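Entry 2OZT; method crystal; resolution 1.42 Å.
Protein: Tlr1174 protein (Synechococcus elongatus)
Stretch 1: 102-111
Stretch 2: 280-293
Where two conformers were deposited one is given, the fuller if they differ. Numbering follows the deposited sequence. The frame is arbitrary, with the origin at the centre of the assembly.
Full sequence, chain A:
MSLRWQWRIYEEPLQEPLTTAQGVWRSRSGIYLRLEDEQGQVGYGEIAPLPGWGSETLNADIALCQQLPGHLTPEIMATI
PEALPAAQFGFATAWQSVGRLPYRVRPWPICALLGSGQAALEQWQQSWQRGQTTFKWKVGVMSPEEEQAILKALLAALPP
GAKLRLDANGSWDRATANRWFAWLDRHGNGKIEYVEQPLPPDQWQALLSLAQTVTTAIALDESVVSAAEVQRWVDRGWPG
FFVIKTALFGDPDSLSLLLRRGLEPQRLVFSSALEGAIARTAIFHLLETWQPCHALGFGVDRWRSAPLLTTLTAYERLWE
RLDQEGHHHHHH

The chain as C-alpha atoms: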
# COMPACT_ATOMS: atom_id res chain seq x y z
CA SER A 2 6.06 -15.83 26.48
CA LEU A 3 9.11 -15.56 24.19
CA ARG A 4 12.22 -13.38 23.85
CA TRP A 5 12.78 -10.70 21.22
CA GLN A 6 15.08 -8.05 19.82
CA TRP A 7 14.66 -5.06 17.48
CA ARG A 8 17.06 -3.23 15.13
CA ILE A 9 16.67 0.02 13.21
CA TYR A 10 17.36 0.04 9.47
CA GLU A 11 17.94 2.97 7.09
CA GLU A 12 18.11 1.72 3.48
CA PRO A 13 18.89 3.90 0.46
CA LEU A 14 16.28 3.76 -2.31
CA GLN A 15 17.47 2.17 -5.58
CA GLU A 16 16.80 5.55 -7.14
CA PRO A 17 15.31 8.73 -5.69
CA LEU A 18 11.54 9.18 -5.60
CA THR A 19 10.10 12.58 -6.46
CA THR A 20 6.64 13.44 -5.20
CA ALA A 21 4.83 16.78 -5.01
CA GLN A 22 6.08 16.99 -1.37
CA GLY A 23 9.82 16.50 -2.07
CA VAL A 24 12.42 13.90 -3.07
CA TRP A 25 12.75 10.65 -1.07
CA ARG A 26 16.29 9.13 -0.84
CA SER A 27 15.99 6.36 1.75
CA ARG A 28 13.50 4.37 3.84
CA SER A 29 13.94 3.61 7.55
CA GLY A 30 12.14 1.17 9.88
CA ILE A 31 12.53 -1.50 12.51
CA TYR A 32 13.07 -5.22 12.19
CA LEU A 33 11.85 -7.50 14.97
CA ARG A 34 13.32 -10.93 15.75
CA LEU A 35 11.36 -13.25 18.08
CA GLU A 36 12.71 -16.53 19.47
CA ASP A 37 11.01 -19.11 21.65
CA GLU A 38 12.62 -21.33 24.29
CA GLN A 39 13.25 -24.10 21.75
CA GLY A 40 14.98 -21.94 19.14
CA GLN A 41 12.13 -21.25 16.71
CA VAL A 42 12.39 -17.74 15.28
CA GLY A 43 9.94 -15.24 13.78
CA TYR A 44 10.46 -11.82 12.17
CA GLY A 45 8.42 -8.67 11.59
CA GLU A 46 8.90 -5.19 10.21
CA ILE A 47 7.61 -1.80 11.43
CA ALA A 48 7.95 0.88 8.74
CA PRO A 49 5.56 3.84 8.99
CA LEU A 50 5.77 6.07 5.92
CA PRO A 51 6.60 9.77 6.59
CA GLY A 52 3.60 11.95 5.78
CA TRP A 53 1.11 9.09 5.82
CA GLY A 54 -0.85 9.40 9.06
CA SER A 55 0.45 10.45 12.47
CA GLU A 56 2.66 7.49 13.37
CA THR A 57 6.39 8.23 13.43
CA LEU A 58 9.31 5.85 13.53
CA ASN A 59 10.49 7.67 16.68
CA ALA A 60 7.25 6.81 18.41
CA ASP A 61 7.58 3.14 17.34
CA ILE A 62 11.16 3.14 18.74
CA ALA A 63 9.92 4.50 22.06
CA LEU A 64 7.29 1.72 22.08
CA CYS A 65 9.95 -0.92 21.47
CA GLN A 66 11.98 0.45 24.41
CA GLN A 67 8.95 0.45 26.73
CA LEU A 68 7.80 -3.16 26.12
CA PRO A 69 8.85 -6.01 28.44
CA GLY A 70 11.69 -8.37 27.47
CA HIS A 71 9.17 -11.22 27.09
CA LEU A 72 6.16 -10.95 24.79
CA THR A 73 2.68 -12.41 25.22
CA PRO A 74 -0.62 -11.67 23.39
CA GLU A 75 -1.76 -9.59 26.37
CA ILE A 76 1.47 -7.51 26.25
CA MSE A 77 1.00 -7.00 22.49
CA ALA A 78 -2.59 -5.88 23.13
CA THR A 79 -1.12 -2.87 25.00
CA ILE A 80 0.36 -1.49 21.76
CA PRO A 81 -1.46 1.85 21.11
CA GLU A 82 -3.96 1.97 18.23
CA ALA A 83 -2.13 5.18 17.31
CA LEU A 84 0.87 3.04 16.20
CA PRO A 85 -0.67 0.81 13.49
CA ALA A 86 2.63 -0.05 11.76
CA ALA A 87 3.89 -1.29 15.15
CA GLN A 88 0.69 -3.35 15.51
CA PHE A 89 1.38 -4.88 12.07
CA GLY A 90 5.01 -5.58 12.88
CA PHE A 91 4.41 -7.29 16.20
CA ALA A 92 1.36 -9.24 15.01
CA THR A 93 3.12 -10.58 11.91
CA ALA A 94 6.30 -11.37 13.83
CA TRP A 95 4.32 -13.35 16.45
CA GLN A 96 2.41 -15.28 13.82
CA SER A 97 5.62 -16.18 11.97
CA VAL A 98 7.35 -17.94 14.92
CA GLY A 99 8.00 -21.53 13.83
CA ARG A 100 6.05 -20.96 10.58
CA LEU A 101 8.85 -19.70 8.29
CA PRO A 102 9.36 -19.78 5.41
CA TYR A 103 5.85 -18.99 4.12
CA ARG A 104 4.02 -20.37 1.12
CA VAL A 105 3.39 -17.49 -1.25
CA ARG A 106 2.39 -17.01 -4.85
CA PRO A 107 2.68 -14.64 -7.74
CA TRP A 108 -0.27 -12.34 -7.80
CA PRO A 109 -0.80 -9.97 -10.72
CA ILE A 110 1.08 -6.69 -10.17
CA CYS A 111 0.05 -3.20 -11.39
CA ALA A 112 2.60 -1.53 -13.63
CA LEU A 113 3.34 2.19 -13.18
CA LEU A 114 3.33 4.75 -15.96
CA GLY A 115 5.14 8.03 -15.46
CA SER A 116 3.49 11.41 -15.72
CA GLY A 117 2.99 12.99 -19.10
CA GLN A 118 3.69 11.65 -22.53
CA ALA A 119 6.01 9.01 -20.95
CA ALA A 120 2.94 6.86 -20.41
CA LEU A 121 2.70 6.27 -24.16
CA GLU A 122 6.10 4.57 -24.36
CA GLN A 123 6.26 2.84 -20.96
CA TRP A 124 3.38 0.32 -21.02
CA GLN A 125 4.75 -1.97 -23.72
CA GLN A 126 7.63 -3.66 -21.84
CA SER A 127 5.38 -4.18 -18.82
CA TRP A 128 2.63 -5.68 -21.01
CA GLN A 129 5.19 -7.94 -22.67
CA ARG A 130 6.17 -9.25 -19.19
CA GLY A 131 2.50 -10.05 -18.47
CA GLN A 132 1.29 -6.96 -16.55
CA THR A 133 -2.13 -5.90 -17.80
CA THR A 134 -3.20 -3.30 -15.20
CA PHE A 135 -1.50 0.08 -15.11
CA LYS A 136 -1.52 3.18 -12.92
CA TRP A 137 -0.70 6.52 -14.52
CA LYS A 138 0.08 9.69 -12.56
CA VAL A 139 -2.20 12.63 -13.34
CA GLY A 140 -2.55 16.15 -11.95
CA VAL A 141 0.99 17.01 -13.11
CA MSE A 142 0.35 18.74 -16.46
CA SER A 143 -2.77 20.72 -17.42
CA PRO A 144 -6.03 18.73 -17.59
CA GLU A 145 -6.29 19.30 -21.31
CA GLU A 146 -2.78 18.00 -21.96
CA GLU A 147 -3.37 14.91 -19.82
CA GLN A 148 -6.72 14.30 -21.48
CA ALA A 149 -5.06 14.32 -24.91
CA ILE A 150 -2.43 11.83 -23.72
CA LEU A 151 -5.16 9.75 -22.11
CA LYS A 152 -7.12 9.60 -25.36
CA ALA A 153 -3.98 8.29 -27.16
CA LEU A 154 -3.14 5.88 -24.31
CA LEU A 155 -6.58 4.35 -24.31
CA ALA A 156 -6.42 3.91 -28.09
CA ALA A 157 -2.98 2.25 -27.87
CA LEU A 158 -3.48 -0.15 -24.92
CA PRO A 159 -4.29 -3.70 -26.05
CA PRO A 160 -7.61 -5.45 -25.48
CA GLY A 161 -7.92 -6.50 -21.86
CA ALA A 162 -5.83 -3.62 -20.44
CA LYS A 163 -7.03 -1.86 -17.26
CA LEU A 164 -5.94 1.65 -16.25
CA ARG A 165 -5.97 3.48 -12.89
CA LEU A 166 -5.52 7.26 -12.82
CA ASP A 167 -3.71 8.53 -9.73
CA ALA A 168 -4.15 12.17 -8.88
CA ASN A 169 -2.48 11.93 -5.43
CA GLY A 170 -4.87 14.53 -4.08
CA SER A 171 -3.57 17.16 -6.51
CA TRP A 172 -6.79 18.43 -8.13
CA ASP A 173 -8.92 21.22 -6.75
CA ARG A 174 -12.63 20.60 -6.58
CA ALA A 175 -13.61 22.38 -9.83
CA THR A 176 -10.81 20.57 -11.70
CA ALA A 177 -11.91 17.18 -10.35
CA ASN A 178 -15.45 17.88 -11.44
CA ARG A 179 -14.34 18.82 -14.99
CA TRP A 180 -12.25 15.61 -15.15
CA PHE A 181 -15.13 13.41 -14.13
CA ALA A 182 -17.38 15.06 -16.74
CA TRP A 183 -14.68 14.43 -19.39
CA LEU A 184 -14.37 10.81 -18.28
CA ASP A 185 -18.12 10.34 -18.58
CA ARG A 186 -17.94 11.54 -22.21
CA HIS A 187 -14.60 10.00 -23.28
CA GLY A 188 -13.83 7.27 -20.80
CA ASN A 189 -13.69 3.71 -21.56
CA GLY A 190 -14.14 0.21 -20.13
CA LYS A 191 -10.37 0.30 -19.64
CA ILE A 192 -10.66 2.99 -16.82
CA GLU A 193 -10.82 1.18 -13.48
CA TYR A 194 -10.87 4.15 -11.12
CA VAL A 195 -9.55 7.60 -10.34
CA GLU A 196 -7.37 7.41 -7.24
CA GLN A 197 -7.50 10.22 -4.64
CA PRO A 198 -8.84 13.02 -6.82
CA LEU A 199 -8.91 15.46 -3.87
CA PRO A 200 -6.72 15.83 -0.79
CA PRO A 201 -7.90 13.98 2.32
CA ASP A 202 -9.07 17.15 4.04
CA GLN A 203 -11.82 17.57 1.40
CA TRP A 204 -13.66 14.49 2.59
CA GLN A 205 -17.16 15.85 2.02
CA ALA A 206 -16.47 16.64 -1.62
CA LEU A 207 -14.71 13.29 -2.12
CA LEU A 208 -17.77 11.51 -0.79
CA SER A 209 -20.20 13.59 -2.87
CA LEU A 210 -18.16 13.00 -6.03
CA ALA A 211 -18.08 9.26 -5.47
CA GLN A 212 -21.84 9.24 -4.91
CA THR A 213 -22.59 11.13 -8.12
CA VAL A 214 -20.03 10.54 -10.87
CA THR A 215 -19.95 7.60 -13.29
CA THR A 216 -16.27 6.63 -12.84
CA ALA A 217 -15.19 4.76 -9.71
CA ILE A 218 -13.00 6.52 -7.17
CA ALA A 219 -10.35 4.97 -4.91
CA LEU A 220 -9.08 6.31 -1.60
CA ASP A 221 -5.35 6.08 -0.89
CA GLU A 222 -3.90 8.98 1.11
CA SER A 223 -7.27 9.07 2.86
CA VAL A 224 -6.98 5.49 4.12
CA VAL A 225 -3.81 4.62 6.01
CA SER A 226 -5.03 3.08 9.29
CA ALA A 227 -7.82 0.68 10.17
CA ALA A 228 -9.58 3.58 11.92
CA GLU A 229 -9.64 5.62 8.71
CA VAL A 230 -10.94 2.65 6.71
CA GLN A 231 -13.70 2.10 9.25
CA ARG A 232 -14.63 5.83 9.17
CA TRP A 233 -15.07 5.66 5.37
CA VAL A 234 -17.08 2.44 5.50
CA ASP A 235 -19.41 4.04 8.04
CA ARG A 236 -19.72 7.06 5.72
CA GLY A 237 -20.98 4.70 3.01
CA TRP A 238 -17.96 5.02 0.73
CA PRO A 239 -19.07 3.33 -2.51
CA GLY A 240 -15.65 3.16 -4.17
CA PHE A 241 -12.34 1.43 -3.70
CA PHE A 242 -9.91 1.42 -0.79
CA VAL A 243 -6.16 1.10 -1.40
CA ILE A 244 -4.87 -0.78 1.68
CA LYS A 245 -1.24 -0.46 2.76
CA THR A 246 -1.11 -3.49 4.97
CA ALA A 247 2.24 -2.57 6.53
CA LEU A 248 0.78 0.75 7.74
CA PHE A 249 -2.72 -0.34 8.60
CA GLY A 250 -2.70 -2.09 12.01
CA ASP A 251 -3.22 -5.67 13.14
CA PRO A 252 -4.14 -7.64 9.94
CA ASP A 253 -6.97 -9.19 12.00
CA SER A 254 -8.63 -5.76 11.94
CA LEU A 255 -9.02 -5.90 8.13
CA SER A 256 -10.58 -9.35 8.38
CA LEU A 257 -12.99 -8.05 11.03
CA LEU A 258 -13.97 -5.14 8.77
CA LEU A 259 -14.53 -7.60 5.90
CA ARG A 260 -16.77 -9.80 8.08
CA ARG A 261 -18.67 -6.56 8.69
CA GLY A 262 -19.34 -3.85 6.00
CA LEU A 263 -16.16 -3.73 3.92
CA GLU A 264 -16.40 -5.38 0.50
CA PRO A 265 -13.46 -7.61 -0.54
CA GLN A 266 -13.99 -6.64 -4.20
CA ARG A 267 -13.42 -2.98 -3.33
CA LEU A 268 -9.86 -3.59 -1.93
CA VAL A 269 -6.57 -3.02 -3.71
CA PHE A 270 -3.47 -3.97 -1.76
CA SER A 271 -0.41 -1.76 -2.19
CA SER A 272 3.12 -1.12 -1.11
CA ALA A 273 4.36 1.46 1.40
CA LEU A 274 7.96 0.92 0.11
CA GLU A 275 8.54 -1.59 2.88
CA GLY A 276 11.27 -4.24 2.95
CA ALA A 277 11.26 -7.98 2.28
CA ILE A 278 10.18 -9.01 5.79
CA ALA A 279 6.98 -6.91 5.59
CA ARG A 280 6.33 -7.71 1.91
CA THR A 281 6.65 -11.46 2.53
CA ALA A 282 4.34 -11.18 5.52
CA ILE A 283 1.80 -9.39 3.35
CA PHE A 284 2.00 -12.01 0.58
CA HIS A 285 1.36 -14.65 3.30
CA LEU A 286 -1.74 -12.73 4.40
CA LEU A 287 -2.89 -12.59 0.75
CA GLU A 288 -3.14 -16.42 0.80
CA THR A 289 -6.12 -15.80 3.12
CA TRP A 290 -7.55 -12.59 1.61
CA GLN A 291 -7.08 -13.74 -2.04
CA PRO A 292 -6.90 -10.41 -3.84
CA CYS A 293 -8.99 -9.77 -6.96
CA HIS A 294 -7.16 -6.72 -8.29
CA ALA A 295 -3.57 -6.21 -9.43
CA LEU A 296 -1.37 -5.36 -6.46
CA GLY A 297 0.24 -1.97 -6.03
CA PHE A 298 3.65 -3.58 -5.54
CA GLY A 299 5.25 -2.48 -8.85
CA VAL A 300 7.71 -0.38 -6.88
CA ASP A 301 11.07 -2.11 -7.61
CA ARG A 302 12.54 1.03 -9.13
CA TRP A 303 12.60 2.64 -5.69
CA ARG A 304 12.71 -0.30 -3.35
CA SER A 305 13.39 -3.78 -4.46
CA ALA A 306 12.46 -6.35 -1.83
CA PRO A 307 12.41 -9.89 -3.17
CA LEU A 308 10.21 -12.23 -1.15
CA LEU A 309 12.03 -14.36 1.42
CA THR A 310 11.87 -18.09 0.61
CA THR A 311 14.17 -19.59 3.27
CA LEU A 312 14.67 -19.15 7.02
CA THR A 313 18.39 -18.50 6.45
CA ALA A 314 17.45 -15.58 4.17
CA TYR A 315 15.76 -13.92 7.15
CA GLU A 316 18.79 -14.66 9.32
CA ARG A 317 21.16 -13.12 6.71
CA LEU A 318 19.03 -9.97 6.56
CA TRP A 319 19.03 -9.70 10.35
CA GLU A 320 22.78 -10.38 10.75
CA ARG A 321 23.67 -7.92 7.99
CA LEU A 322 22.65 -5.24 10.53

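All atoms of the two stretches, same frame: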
# COMPACT_ATOMS: atom_id res chain seq x y z
N PRO A 102 9.85 -20.81 6.36
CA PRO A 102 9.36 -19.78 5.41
C PRO A 102 7.91 -20.00 4.96
O PRO A 102 7.42 -21.12 4.99
CB PRO A 102 10.26 -19.97 4.20
CG PRO A 102 10.53 -21.52 4.24
CD PRO A 102 10.65 -21.86 5.68
N TYR A 103 7.27 -18.93 4.48
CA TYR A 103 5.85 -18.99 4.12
C TYR A 103 5.64 -19.42 2.69
O TYR A 103 6.46 -19.13 1.83
CB TYR A 103 5.24 -17.59 4.21
CG TYR A 103 4.95 -17.09 5.60
CD1 TYR A 103 5.32 -15.78 5.97
CD2 TYR A 103 4.28 -17.88 6.52
CE1 TYR A 103 5.00 -15.31 7.21
CE2 TYR A 103 3.97 -17.42 7.76
CZ TYR A 103 4.33 -16.12 8.12
OH TYR A 103 3.98 -15.70 9.35
N ARG A 104 4.49 -20.06 2.46
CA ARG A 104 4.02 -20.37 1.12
C ARG A 104 3.41 -19.11 0.54
O ARG A 104 2.56 -18.48 1.17
CB ARG A 104 2.95 -21.48 1.20
CG ARG A 104 2.27 -21.82 -0.13
CD ARG A 104 3.27 -22.41 -1.12
NE ARG A 104 3.70 -23.76 -0.75
CZ ARG A 104 4.90 -24.27 -1.04
NH1 ARG A 104 5.81 -23.53 -1.67
NH2 ARG A 104 5.19 -25.51 -0.67
N VAL A 105 3.91 -18.69 -0.61
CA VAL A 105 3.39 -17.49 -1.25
C VAL A 105 3.24 -17.76 -2.73
O VAL A 105 3.67 -18.80 -3.23
CB VAL A 105 4.28 -16.22 -0.99
CG1 VAL A 105 4.39 -15.90 0.49
CG2 VAL A 105 5.63 -16.37 -1.59
N ARG A 106 2.60 -16.84 -3.43
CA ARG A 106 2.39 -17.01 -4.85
C ARG A 106 2.52 -15.69 -5.59
O ARG A 106 2.38 -14.61 -4.97
CB ARG A 106 1.04 -17.68 -5.13
CG ARG A 106 -0.11 -16.74 -5.17
CD ARG A 106 -1.43 -17.45 -5.40
NE ARG A 106 -1.91 -18.10 -4.18
CZ ARG A 106 -3.04 -18.78 -4.14
NH1 ARG A 106 -3.79 -18.89 -5.25
NH2 ARG A 106 -3.44 -19.33 -3.01
N PRO A 107 2.87 -15.77 -6.88
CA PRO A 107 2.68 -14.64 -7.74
C PRO A 107 1.21 -14.27 -7.76
O PRO A 107 0.33 -15.11 -7.95
CB PRO A 107 3.13 -15.17 -9.13
CG PRO A 107 3.02 -16.63 -9.02
CD PRO A 107 3.45 -16.91 -7.61
N TRP A 108 0.97 -13.01 -7.45
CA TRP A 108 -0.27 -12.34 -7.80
C TRP A 108 0.01 -11.32 -8.89
O TRP A 108 1.15 -10.83 -8.99
CB TRP A 108 -0.75 -11.60 -6.56
CG TRP A 108 -1.07 -12.53 -5.41
CD1 TRP A 108 -0.28 -12.79 -4.32
CD2 TRP A 108 -2.26 -13.33 -5.26
NE1 TRP A 108 -0.91 -13.69 -3.50
CE2 TRP A 108 -2.11 -14.05 -4.04
CE3 TRP A 108 -3.40 -13.54 -6.02
CZ2 TRP A 108 -3.09 -14.92 -3.56
CZ3 TRP A 108 -4.39 -14.43 -5.52
CH2 TRP A 108 -4.20 -15.12 -4.31
N PRO A 109 -1.01 -11.02 -9.71
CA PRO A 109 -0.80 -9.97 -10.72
C PRO A 109 -0.38 -8.67 -10.04
O PRO A 109 -0.93 -8.34 -8.96
CB PRO A 109 -2.18 -9.79 -11.33
CG PRO A 109 -2.83 -11.14 -11.19
CD PRO A 109 -2.36 -11.61 -9.82
N ILE A 110 0.52 -7.94 -10.70
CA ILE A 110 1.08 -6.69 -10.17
C ILE A 110 0.74 -5.54 -11.11
O ILE A 110 0.84 -5.70 -12.32
CB ILE A 110 2.62 -6.78 -10.07
CG1 ILE A 110 3.06 -7.97 -9.21
CG2 ILE A 110 3.23 -5.46 -9.53
CD1 ILE A 110 2.59 -7.86 -7.75
N CYS A 111 0.35 -4.40 -10.56
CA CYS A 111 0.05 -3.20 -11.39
C CYS A 111 1.33 -2.53 -11.81
O CYS A 111 2.25 -2.32 -11.00
CB CYS A 111 -0.78 -2.26 -10.53
SG CYS A 111 -1.23 -0.75 -11.35
N ARG A 280 6.99 -7.29 3.18
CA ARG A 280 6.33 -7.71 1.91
C ARG A 280 6.00 -9.21 1.96
O ARG A 280 4.91 -9.60 1.54
CB ARG A 280 7.19 -7.43 0.67
CG ARG A 280 7.30 -5.99 0.40
CD ARG A 280 7.63 -5.59 -1.05
NE ARG A 280 8.20 -4.25 -0.96
CZ ARG A 280 8.89 -3.62 -1.90
NH1 ARG A 280 9.10 -4.18 -3.10
NH2 ARG A 280 9.37 -2.41 -1.63
N THR A 281 6.92 -10.03 2.48
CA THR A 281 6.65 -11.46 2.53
C THR A 281 5.51 -11.76 3.48
O THR A 281 4.65 -12.60 3.18
CB THR A 281 7.91 -12.26 2.91
OG1 THR A 281 8.98 -11.89 2.04
CG2 THR A 281 7.66 -13.77 2.69
N ALA A 282 5.46 -11.06 4.61
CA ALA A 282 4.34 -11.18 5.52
C ALA A 282 3.01 -10.82 4.85
O ALA A 282 1.98 -11.46 5.11
CB ALA A 282 4.55 -10.28 6.72
N ILE A 283 3.02 -9.78 4.02
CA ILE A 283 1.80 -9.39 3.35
C ILE A 283 1.38 -10.46 2.32
O ILE A 283 0.21 -10.82 2.25
CB ILE A 283 1.98 -8.00 2.67
CG1 ILE A 283 2.14 -6.93 3.74
CG2 ILE A 283 0.75 -7.68 1.81
CD1 ILE A 283 2.63 -5.54 3.15
N PHE A 284 2.34 -10.92 1.51
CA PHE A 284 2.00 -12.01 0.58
C PHE A 284 1.45 -13.25 1.33
O PHE A 284 0.56 -13.93 0.79
CB PHE A 284 3.16 -12.37 -0.35
CG PHE A 284 3.25 -11.45 -1.55
CD1 PHE A 284 3.49 -10.09 -1.40
CD2 PHE A 284 3.10 -11.98 -2.83
CE1 PHE A 284 3.56 -9.25 -2.53
CE2 PHE A 284 3.19 -11.18 -3.94
CZ PHE A 284 3.42 -9.81 -3.82
N HIS A 285 1.96 -13.55 2.53
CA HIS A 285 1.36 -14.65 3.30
C HIS A 285 -0.10 -14.33 3.62
O HIS A 285 -0.98 -15.19 3.54
CB HIS A 285 2.18 -14.81 4.60
CG HIS A 285 1.53 -15.67 5.65
ND1 HIS A 285 1.28 -17.02 5.46
CD2 HIS A 285 1.06 -15.38 6.88
CE1 HIS A 285 0.69 -17.51 6.53
NE2 HIS A 285 0.55 -16.54 7.41
N LEU A 286 -0.36 -13.10 4.09
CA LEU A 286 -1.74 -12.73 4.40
C LEU A 286 -2.66 -12.81 3.15
O LEU A 286 -3.83 -13.15 3.26
CB LEU A 286 -1.77 -11.30 4.96
CG LEU A 286 -1.19 -11.20 6.39
CD1 LEU A 286 -0.81 -9.77 6.72
CD2 LEU A 286 -2.23 -11.72 7.38
N LEU A 287 -2.11 -12.49 1.98
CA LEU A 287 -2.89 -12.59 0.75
C LEU A 287 -3.32 -14.02 0.42
O LEU A 287 -4.24 -14.21 -0.36
CB LEU A 287 -2.09 -12.00 -0.41
CG LEU A 287 -1.81 -10.46 -0.32
CD1 LEU A 287 -0.99 -9.97 -1.49
CD2 LEU A 287 -3.11 -9.67 -0.21
N GLU A 288 -2.66 -15.03 1.01
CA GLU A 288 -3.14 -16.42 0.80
C GLU A 288 -4.52 -16.59 1.45
O GLU A 288 -5.31 -17.42 1.00
CB GLU A 288 -2.18 -17.44 1.39
CG GLU A 288 -0.82 -17.57 0.69
CD GLU A 288 -0.97 -18.19 -0.68
OE1 GLU A 288 -1.44 -19.36 -0.76
OE2 GLU A 288 -0.66 -17.53 -1.68
N THR A 289 -4.78 -15.83 2.51
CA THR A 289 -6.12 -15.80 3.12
C THR A 289 -7.07 -14.84 2.38
O THR A 289 -8.16 -15.24 1.98
CB THR A 289 -6.03 -15.49 4.60
OG1 THR A 289 -5.35 -16.59 5.27
CG2 THR A 289 -7.45 -15.28 5.21
N TRP A 290 -6.65 -13.58 2.18
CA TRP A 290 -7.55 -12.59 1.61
C TRP A 290 -7.82 -12.77 0.11
O TRP A 290 -8.89 -12.36 -0.36
CB TRP A 290 -7.01 -11.17 1.86
CG TRP A 290 -6.99 -10.82 3.34
CD1 TRP A 290 -7.93 -11.16 4.29
CD2 TRP A 290 -6.01 -10.00 4.02
NE1 TRP A 290 -7.58 -10.60 5.51
CE2 TRP A 290 -6.42 -9.88 5.36
CE3 TRP A 290 -4.86 -9.32 3.60
CZ2 TRP A 290 -5.69 -9.14 6.30
CZ3 TRP A 290 -4.15 -8.55 4.53
CH2 TRP A 290 -4.56 -8.51 5.88
N GLN A 291 -6.90 -13.39 -0.61
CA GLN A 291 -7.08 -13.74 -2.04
C GLN A 291 -7.51 -12.57 -2.92
O GLN A 291 -8.67 -12.46 -3.34
CB GLN A 291 -8.09 -14.88 -2.18
CG GLN A 291 -7.58 -16.12 -1.44
CD GLN A 291 -6.96 -17.12 -2.34
OE1 GLN A 291 -7.40 -17.32 -3.46
NE2 GLN A 291 -5.89 -17.76 -1.86
N PRO A 292 -6.56 -11.67 -3.17
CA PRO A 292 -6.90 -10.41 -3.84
C PRO A 292 -7.48 -10.63 -5.25
O PRO A 292 -7.11 -11.57 -5.95
CB PRO A 292 -5.54 -9.67 -3.91
CG PRO A 292 -4.51 -10.76 -3.78
CD PRO A 292 -5.14 -11.79 -2.87
N CYS A 293 -8.36 -9.71 -5.65
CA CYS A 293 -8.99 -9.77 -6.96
C CYS A 293 -8.65 -8.61 -7.87
O CYS A 293 -9.28 -8.42 -8.93
CB CYS A 293 -10.52 -9.85 -6.82
SG CYS A 293 -11.24 -8.46 -6.01
O HOH W 1 1.58 -18.78 3.53
O HOH W 2 0.63 -15.20 -1.63

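An extended segment, residues 102-111, lies against the last turns of the helix ending at Trp290 and the turn that follows, burying 755 Å² in all. The strongest link is a two-pronged salt bridge: Arg106 NE donates to Glu288 OE2 (2.9 Å) and Arg106 NH2 to Glu288 OE1 (3.0 Å), both N-H...O angles 165°, so the carboxylate meets the guanidinium edge-on, near its plane. Both side chains leave their backbones sideways, and each is long enough to bring its charged end to the other. Gln291, at positive phi just past the helix, folds back so that its NE2 donates to Glu288 O (2.9 Å); Arg106 NH2 is 3.1 Å from Gln291 NE2, but two donors make no hydrogen bond.

Water 2 is four-coordinate, accepting from Arg106 N (3.1 Å) and Trp108 NE1 (2.9 Å) and donating to Phe284 O (2.7 Å) and Glu288 OE2 (2.7 Å); it thus ties the indole and the segment's backbone to the helix. Water 1 bridges Arg104 O and His285 ND1, 2.6 Å from each.

At one end of the contact the Tyr103 and His285 rings stack face to face, centroids 3.6 Å apart and planes at 7°; two flat rings can lie face against face here, and both residues stay partly exposed. Toward the other end, Trp108 (m rotamer) gives up the largest area, 130 Å². Pro292 CD sits 3.6 Å from the centroid of the Trp108 six-membered ring, over the face, while Trp108 CD1 lies 3.8 Å from Phe284 CD2 and 4.1 Å from Leu287 CD1. Buried Phe284 points toward the segment and links its apolar residues: Val105 CG1 packs 3.8 Å from Phe284 CB, and Ile110 CD1 reaches the ring edge, 4.5 Å from Phe284 CZ. Pro107 turns away, exposed, between the inward-reaching Arg106 and Trp108.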